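PDB 5A9T: putative dehydrogenase from Amycolatopsis orientalis, which catalyses the NADPH-dependent reduction of imines to amines, as an imine reductase. Local coordinates for residues Met240-Leu245 with Leu268-Val273; His247-Ser252 with Ile261-Lys266. All blocks are in the same frame, centred on the assembly; numbering follows the deposited sequence.

Contact 1: residues Met240-Leu245 with Leu268-Val273; sequences MNVTTL and LLDRAV. With YLG ((1R)-1-methyl-1,2,3,4-tetrahydroisoquinoline), chain B.
V242 and L269 face each other where helix segments 240-245 and 268-273 run nearly antiparallel, at 155°, their axes coming within 10.0 Å. The two segments are the open ends of a helical hairpin in the reductive aminase-like C-terminal domain, and they illustrate how one leucine can span helices whose axes lie this far apart. L269 does that work. Its CG stands anti to its own carbonyl carbon (chi1 -56°), and the outstretched branch ends in CD1. That methyl lies 3.7 Å from CD1 of L245, the two leucine side chains crossing at about a right angle. The same L269 CD1 is 3.9 Å from CB of N241. Nearer the backbone, V242 CG2 rests 3.6 Å from L269 CB, the two side chains sliding past one another in opposite directions. No hydrogen bond joins the two segments. N241 belongs to the pocket that holds the bound methyltetrahydroisoquinoline, and Y282, another pocket residue, touches both N241 and L269, which puts L269 in the second shell, behind N241 and Y282. Y179 of the second subunit packs on L245. At the more open margin, V242 turns its other methyl, CG1, to within 4.1 Å of D270 OD1.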
ATOM      1  N   MET A 240     -16.737  10.423   8.727  1.00 19.17           N
ATOM      2  CA  MET A 240     -16.006  10.113   9.918  1.00 20.04           C
ATOM      3  C   MET A 240     -14.489  10.095   9.688  1.00 21.59           C
ATOM      4  O   MET A 240     -13.710  10.437  10.513  1.00 21.81           O
ATOM      5  CB  MET A 240     -16.458   8.846  10.592  1.00 27.06           C
ATOM      6  CG  MET A 240     -17.863   8.992  11.191  1.00 29.25           C
ATOM      7  SD  MET A 240     -18.601   7.380  11.536  1.00 39.40           S
ATOM      8  CE  MET A 240     -17.403   6.710  12.644  1.00 38.34           C
ATOM      9  N   ASN A 241     -14.110   9.679   8.520  1.00 19.61           N
ATOM     10  CA  ASN A 241     -12.708   9.668   8.070  1.00 19.05           C
ATOM     11  C   ASN A 241     -12.143  11.022   7.825  1.00 20.04           C
ATOM     12  O   ASN A 241     -10.900  11.166   7.965  1.00 20.26           O
ATOM     13  CB  ASN A 241     -12.565   8.729   6.850  1.00 17.87           C
ATOM     14  CG  ASN A 241     -12.730   7.290   7.202  1.00 18.20           C
ATOM     15  OD1 ASN A 241     -13.882   6.743   7.064  1.00 23.48           O
ATOM     16  ND2 ASN A 241     -11.768   6.695   7.706  1.00 14.99           N
ATOM     17  N   VAL A 242     -12.977  11.992   7.516  1.00 20.95           N
ATOM     18  CA  VAL A 242     -12.449  13.385   7.397  1.00 21.54           C
ATOM     19  C   VAL A 242     -11.966  13.738   8.772  1.00 21.20           C
ATOM     20  O   VAL A 242     -10.858  14.391   8.916  1.00 21.31           O
ATOM     21  CB  VAL A 242     -13.586  14.306   6.914  1.00 21.54           C
ATOM     22  CG1 VAL A 242     -13.171  15.837   7.155  1.00 23.90           C
ATOM     23  CG2 VAL A 242     -13.932  14.113   5.473  1.00 23.37           C
ATOM     24  N   THR A 243     -12.639  13.444   9.867  1.00 21.00           N
ATOM     25  CA  THR A 243     -12.185  13.658  11.249  1.00 22.34           C
ATOM     26  C   THR A 243     -10.820  13.048  11.567  1.00 22.93           C
ATOM     27  O   THR A 243      -9.883  13.640  12.143  1.00 21.67           O
ATOM     28  CB  THR A 243     -13.280  13.250  12.312  1.00 27.87           C
ATOM     29  OG1 THR A 243     -14.488  13.937  11.954  1.00 30.39           O
ATOM     30  CG2 THR A 243     -12.845  13.424  13.702  1.00 31.75           C
ATOM     31  N   THR A 244     -10.626  11.779  11.136  1.00 18.21           N
ATOM     32  CA  THR A 244      -9.385  11.057  11.410  1.00 18.43           C
ATOM     33  C   THR A 244      -8.229  11.810  10.648  1.00 16.55           C
ATOM     34  O   THR A 244      -7.187  11.993  11.214  1.00 18.22           O
ATOM     35  CB  THR A 244      -9.477   9.608  10.864  1.00 19.56           C
ATOM     36  OG1 THR A 244     -10.654   9.026  11.488  1.00 23.02           O
ATOM     37  CG2 THR A 244      -8.346   8.862  11.211  1.00 18.52           C
ATOM     38  N   LEU A 245      -8.464  12.253   9.449  1.00 16.47           N
ATOM     39  CA  LEU A 245      -7.456  12.946   8.676  1.00 14.88           C
ATOM     40  C   LEU A 245      -7.122  14.301   9.319  1.00 18.22           C
ATOM     41  O   LEU A 245      -5.956  14.696   9.304  1.00 18.22           O
ATOM     42  CB  LEU A 245      -7.801  13.098   7.229  1.00 14.99           C
ATOM     43  CG  LEU A 245      -7.473  11.834   6.384  1.00 17.61           C
ATOM     44  CD1 LEU A 245      -8.297  11.774   5.151  1.00 18.57           C
ATOM     45  CD2 LEU A 245      -5.968  11.737   6.132  1.00 19.86           C
ATOM     46  N   LEU A 268      -9.689  14.876  -1.106  1.00 27.83           N
ATOM     47  CA  LEU A 268     -10.425  13.902  -1.866  1.00 26.32           C
ATOM     48  C   LEU A 268     -11.741  13.623  -1.157  1.00 28.89           C
ATOM     49  O   LEU A 268     -12.773  13.497  -1.894  1.00 28.75           O
ATOM     50  CB  LEU A 268      -9.807  12.518  -2.144  1.00 28.76           C
ATOM     51  CG  LEU A 268      -8.493  12.551  -2.967  1.00 32.60           C
ATOM     52  CD1 LEU A 268      -7.605  11.297  -2.802  1.00 30.80           C
ATOM     53  CD2 LEU A 268      -8.831  12.795  -4.456  1.00 34.00           C
ATOM     54  N   LEU A 269     -11.727  13.566   0.186  1.00 23.39           N
ATOM     55  CA  LEU A 269     -12.942  13.306   0.978  1.00 23.09           C
ATOM     56  C   LEU A 269     -13.895  14.475   0.961  1.00 26.12           C
ATOM     57  O   LEU A 269     -15.106  14.305   0.930  1.00 27.94           O
ATOM     58  CB  LEU A 269     -12.635  12.820   2.370  1.00 21.62           C
ATOM     59  CG  LEU A 269     -11.739  11.544   2.456  1.00 21.64           C
ATOM     60  CD1 LEU A 269     -11.727  11.080   3.860  1.00 21.59           C
ATOM     61  CD2 LEU A 269     -12.193  10.490   1.523  1.00 23.07           C
ATOM     62  N   ASP A 270     -13.375  15.661   1.099  1.00 28.85           N
ATOM     63  CA  ASP A 270     -14.249  16.879   0.983  1.00 27.46           C
ATOM     64  C   ASP A 270     -14.987  16.929  -0.358  1.00 25.15           C
ATOM     65  O   ASP A 270     -16.233  17.221  -0.384  1.00 29.28           O
ATOM     66  CB  ASP A 270     -13.289  18.074   1.054  1.00 28.01           C
ATOM     67  CG  ASP A 270     -12.667  18.307   2.481  1.00 31.89           C
ATOM     68  OD1 ASP A 270     -13.215  17.840   3.550  1.00 32.34           O
ATOM     69  OD2 ASP A 270     -11.576  19.011   2.523  1.00 38.86           O
ATOM     70  N   ARG A 271     -14.361  16.568  -1.450  1.00 25.13           N
ATOM     71  CA  ARG A 271     -15.020  16.485  -2.794  1.00 27.37           C
ATOM     72  C   ARG A 271     -16.215  15.510  -2.751  1.00 30.52           C
ATOM     73  O   ARG A 271     -17.322  15.737  -3.267  1.00 28.43           O
ATOM     74  CB  ARG A 271     -13.992  16.052  -3.868  1.00 31.91           C
ATOM     75  CG  ARG A 271     -14.311  16.152  -5.366  1.00 37.03           C
ATOM     76  CD  ARG A 271     -13.043  15.758  -6.154  1.00 40.78           C
ATOM     77  NE  ARG A 271     -13.442  15.233  -7.452  1.00 42.95           N
ATOM     78  CZ  ARG A 271     -12.707  14.436  -8.252  1.00 42.87           C
ATOM     79  NH1 ARG A 271     -11.423  13.990  -7.956  1.00 37.50           N
ATOM     80  NH2 ARG A 271     -13.279  14.066  -9.385  1.00 45.87           N
ATOM     81  N   ALA A 272     -15.996  14.370  -2.136  1.00 25.37           N
ATOM     82  CA  ALA A 272     -17.002  13.362  -1.990  1.00 24.09           C
ATOM     83  C   ALA A 272     -18.120  13.777  -1.073  1.00 23.05           C
ATOM     84  O   ALA A 272     -19.299  13.484  -1.439  1.00 24.73           O
ATOM     85  CB  ALA A 272     -16.332  12.075  -1.443  1.00 25.58           C
ATOM     86  N   VAL A 273     -17.848  14.464   0.031  1.00 21.28           N
ATOM     87  CA  VAL A 273     -18.893  14.906   0.952  1.00 23.46           C
ATOM     88  C   VAL A 273     -19.740  15.989   0.177  1.00 28.07           C
ATOM     89  O   VAL A 273     -20.998  15.918   0.182  1.00 25.32           O
ATOM     90  CB  VAL A 273     -18.345  15.481   2.255  1.00 25.84           C
ATOM     91  CG1 VAL A 273     -19.451  16.207   3.043  1.00 30.62           C
ATOM     92  CG2 VAL A 273     -17.787  14.389   3.165  1.00 25.41           C
TER
HETATM   93  C4  YLG B1291      -8.381   4.233   8.297  1.00 38.18           C
HETATM   94  C14 YLG B1291      -8.931   4.031   7.032  1.00 29.23           C
HETATM   95  C5  YLG B1291     -10.218   3.477   6.773  1.00 27.63           C
HETATM   96  C6  YLG B1291     -10.753   3.249   5.533  1.00 29.25           C
HETATM   97  C11 YLG B1291      -9.921   3.636   4.513  1.00 24.72           C
HETATM   98  C8  YLG B1291     -11.280   1.497   7.892  1.00 40.22           C
HETATM   99  C10 YLG B1291     -11.109   3.046   7.858  1.00 40.93           C
HETATM  100  C12 YLG B1291      -8.632   4.189   4.724  1.00 23.81           C
HETATM  101  C13 YLG B1291      -8.102   4.432   5.984  1.00 24.69           C
HETATM  102  N2  YLG B1291     -10.590   3.552   9.133  1.00 38.60           N
HETATM  103  C3  YLG B1291      -9.185   3.521   9.457  1.00 39.26           C

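Contact 2: residues His247-Ser252 with Ile261-Lys266; sequences HIIGTS and IPVRNK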
ATOM      1  N   HIS A 247      -7.112  14.899  12.429  1.00 18.86           N
ATOM      2  CA  HIS A 247      -6.286  14.473  13.499  1.00 21.34           C
ATOM      3  C   HIS A 247      -4.817  14.221  13.042  1.00 20.63           C
ATOM      4  O   HIS A 247      -3.790  14.615  13.682  1.00 20.74           O
ATOM      5  CB  HIS A 247      -6.922  13.290  14.199  1.00 26.98           C
ATOM      6  CG  HIS A 247      -6.525  13.226  15.592  1.00 39.17           C
ATOM      7  ND1 HIS A 247      -7.137  14.005  16.567  1.00 45.50           N
ATOM      8  CD2 HIS A 247      -5.484  12.592  16.190  1.00 39.74           C
ATOM      9  CE1 HIS A 247      -6.495  13.838  17.712  1.00 47.35           C
ATOM     10  NE2 HIS A 247      -5.521  12.958  17.517  1.00 51.09           N
ATOM     11  N   ILE A 248      -4.706  13.471  11.925  1.00 18.31           N
ATOM     12  CA  ILE A 248      -3.418  13.170  11.376  1.00 16.77           C
ATOM     13  C   ILE A 248      -2.682  14.465  11.054  1.00 17.26           C
ATOM     14  O   ILE A 248      -1.443  14.587  11.261  1.00 18.09           O
ATOM     15  CB  ILE A 248      -3.503  12.225  10.145  1.00 17.71           C
ATOM     16  CG1 ILE A 248      -4.038  10.901  10.654  1.00 18.33           C
ATOM     17  CG2 ILE A 248      -2.176  12.161   9.402  1.00 18.05           C
ATOM     18  CD1 ILE A 248      -4.516  10.056   9.472  1.00 17.42           C
ATOM     19  N   ILE A 249      -3.401  15.376  10.458  1.00 17.08           N
ATOM     20  CA  ILE A 249      -2.816  16.717  10.043  1.00 17.57           C
ATOM     21  C   ILE A 249      -2.372  17.395  11.293  1.00 19.00           C
ATOM     22  O   ILE A 249      -1.254  17.964  11.307  1.00 18.55           O
ATOM     23  CB  ILE A 249      -3.837  17.544   9.258  1.00 17.75           C
ATOM     24  CG1 ILE A 249      -4.163  16.919   7.922  1.00 18.14           C
ATOM     25  CG2 ILE A 249      -3.403  18.987   9.055  1.00 20.76           C
ATOM     26  CD1 ILE A 249      -5.406  17.403   7.243  1.00 20.98           C
ATOM     27  N   GLY A 250      -3.180  17.472  12.324  1.00 19.98           N
ATOM     28  CA  GLY A 250      -2.772  18.127  13.578  1.00 18.76           C
ATOM     29  C   GLY A 250      -1.589  17.495  14.273  1.00 20.77           C
ATOM     30  O   GLY A 250      -0.622  18.162  14.724  1.00 20.90           O
ATOM     31  N   THR A 251      -1.477  16.172  14.272  1.00 18.65           N
ATOM     32  CA  THR A 251      -0.365  15.528  14.844  1.00 17.44           C
ATOM     33  C   THR A 251       0.916  15.773  13.989  1.00 16.62           C
ATOM     34  O   THR A 251       2.032  15.897  14.501  1.00 17.54           O
ATOM     35  CB  THR A 251      -0.609  14.019  15.000  1.00 21.55           C
ATOM     36  OG1 THR A 251      -1.646  13.901  16.033  1.00 26.28           O
ATOM     37  CG2 THR A 251       0.597  13.274  15.453  1.00 19.65           C
ATOM     38  N   SER A 252       0.769  15.735  12.647  1.00 15.93           N
ATOM     39  CA  SER A 252       1.855  16.020  11.781  1.00 16.03           C
ATOM     40  C   SER A 252       2.423  17.401  12.106  1.00 18.38           C
ATOM     41  O   SER A 252       3.646  17.603  12.167  1.00 18.13           O
ATOM     42  CB  SER A 252       1.477  15.942  10.336  1.00 17.74           C
ATOM     43  OG  SER A 252       1.006  14.628   9.975  1.00 19.02           O
ATOM     44  N   ILE A 261       0.527  15.385   2.243  1.00 17.38           N
ATOM     45  CA  ILE A 261      -0.099  14.074   1.945  1.00 16.91           C
ATOM     46  C   ILE A 261      -1.502  13.947   2.642  1.00 18.09           C
ATOM     47  O   ILE A 261      -2.496  13.721   1.980  1.00 18.58           O
ATOM     48  CB  ILE A 261       0.874  12.914   2.265  1.00 18.58           C
ATOM     49  CG1 ILE A 261       2.029  12.889   1.297  1.00 23.09           C
ATOM     50  CG2 ILE A 261       0.116  11.571   2.287  1.00 20.87           C
ATOM     51  CD1 ILE A 261       1.690  12.656  -0.083  1.00 27.20           C
ATOM     52  N   PRO A 262      -1.592  14.137   3.976  1.00 16.51           N
ATOM     53  CA  PRO A 262      -2.910  13.998   4.610  1.00 16.26           C
ATOM     54  C   PRO A 262      -3.854  15.125   4.193  1.00 19.63           C
ATOM     55  O   PRO A 262      -5.054  14.866   4.099  1.00 18.88           O
ATOM     56  CB  PRO A 262      -2.578  13.915   6.100  1.00 18.30           C
ATOM     57  CG  PRO A 262      -1.237  14.626   6.191  1.00 18.51           C
ATOM     58  CD  PRO A 262      -0.523  14.171   4.985  1.00 17.24           C
ATOM     59  N   VAL A 263      -3.321  16.343   3.926  1.00 17.78           N
ATOM     60  CA  VAL A 263      -4.305  17.374   3.439  1.00 18.71           C
ATOM     61  C   VAL A 263      -4.871  17.051   2.108  1.00 20.55           C
ATOM     62  O   VAL A 263      -6.081  17.283   1.906  1.00 22.82           O
ATOM     63  CB  VAL A 263      -3.521  18.724   3.376  1.00 20.81           C
ATOM     64  CG1 VAL A 263      -4.241  19.762   2.450  1.00 23.25           C
ATOM     65  CG2 VAL A 263      -3.227  19.182   4.765  1.00 21.62           C
ATOM     66  N   ARG A 264      -4.105  16.571   1.153  1.00 21.60           N
ATOM     67  CA  ARG A 264      -4.637  16.149  -0.156  1.00 23.63           C
ATOM     68  C   ARG A 264      -5.602  14.979   0.005  1.00 26.70           C
ATOM     69  O   ARG A 264      -6.594  14.901  -0.728  1.00 23.86           O
ATOM     70  CB  ARG A 264      -3.545  15.795  -1.161  1.00 27.55           C
ATOM     71  CG  ARG A 264      -2.675  16.996  -1.710  1.00 31.45           C
ATOM     72  CD  ARG A 264      -3.404  18.325  -1.945  1.00 36.44           C
ATOM     73  NE  ARG A 264      -2.507  19.383  -2.540  1.00 39.49           N
ATOM     74  CZ  ARG A 264      -1.851  20.333  -1.854  1.00 43.23           C
ATOM     75  N   ASN A 265      -5.297  14.042   0.928  1.00 20.28           N
ATOM     76  CA  ASN A 265      -6.247  12.935   1.200  1.00 19.84           C
ATOM     77  C   ASN A 265      -7.505  13.474   1.808  1.00 22.48           C
ATOM     78  O   ASN A 265      -8.584  12.970   1.367  1.00 22.90           O
ATOM     79  CB  ASN A 265      -5.574  11.928   2.111  1.00 19.52           C
ATOM     80  CG  ASN A 265      -4.552  11.085   1.400  1.00 18.50           C
ATOM     81  OD1 ASN A 265      -4.616  10.861   0.166  1.00 22.86           O
ATOM     82  ND2 ASN A 265      -3.602  10.530   2.140  1.00 16.00           N
ATOM     83  N   LYS A 266      -7.454  14.452   2.680  1.00 19.68           N
ATOM     84  CA  LYS A 266      -8.654  15.055   3.196  1.00 23.25           C
ATOM     85  C   LYS A 266      -9.408  15.770   2.044  1.00 27.14           C
ATOM     86  O   LYS A 266     -10.610  15.602   1.857  1.00 26.44           O
ATOM     87  CB  LYS A 266      -8.339  15.991   4.294  1.00 23.36           C
ATOM     88  CG  LYS A 266      -9.561  16.722   4.801  1.00 26.43           C
ATOM     89  CD  LYS A 266      -9.268  17.355   6.135  1.00 32.30           C
ATOM     90  CE  LYS A 266      -9.052  18.817   5.921  1.00 40.31           C
ATOM     91  NZ  LYS A 266     -10.302  19.500   5.467  1.00 43.29           N
TER
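I248 and I249 both pack on the CB-CG edge of P262, on the more buried side of segments 247-252 and 261-266. P262 CB receives I248 CG2 at 3.8 Å and I249 CG1 at 3.9 Å, so a single ring carbon meets one branch from each of two successive isoleucines. I248 and P262 are buried; H187 of helix 166-193 also packs on the proline, and Y179 of the second subunit on I248. Beside them, S252 OG gives its proton to I248 O over 2.8 Å, approaching from above the carbonyl plane; S252 N reaches the same oxygen from the opposite face. The hydroxyl proton is thus used within its own helix. These pairings lie toward the turn of an antiparallel helical hairpin, formed by helices 238-255 and 260-274, whose segment axes run at 162° to each other and approach to 9.2 Å. I249 and V263 are partly exposed yet closely packed: with I249 CD1 anti to CA (chi2 163°), that methyl comes 3.7 Å from V263 CG2, the side chains crossing at about a right angle. Looser is K266, which lays CD, at 4.0 Å, and then CE alongside I249 CD1; bent at chi3 and chi4, it brings NZ to D270 OD2.

Overall arrangement
Both contacts join helices 238-255 and 260-274, with contact 2 nested inside the loop that contact 1 closes: one hairpin sampled near its turn and nearer its open end. The segment axes are closer in contact 2, where proline supplies a compact ring, than in contact 1, where a leucine spans the distance. Contact 1 is the more buried and borders the amine pocket; contact 2 is partly buried. Across the helices both are mainly aliphatic, without hydrogen bonds; contact 1 has an aspartate at its margin and contact 2 a lysine. Both touch the second subunit. L245 bridges them, its CD1 lying 3.7 Å from K266 N, and the K266-D270 salt bridge joins them along helix 260-274.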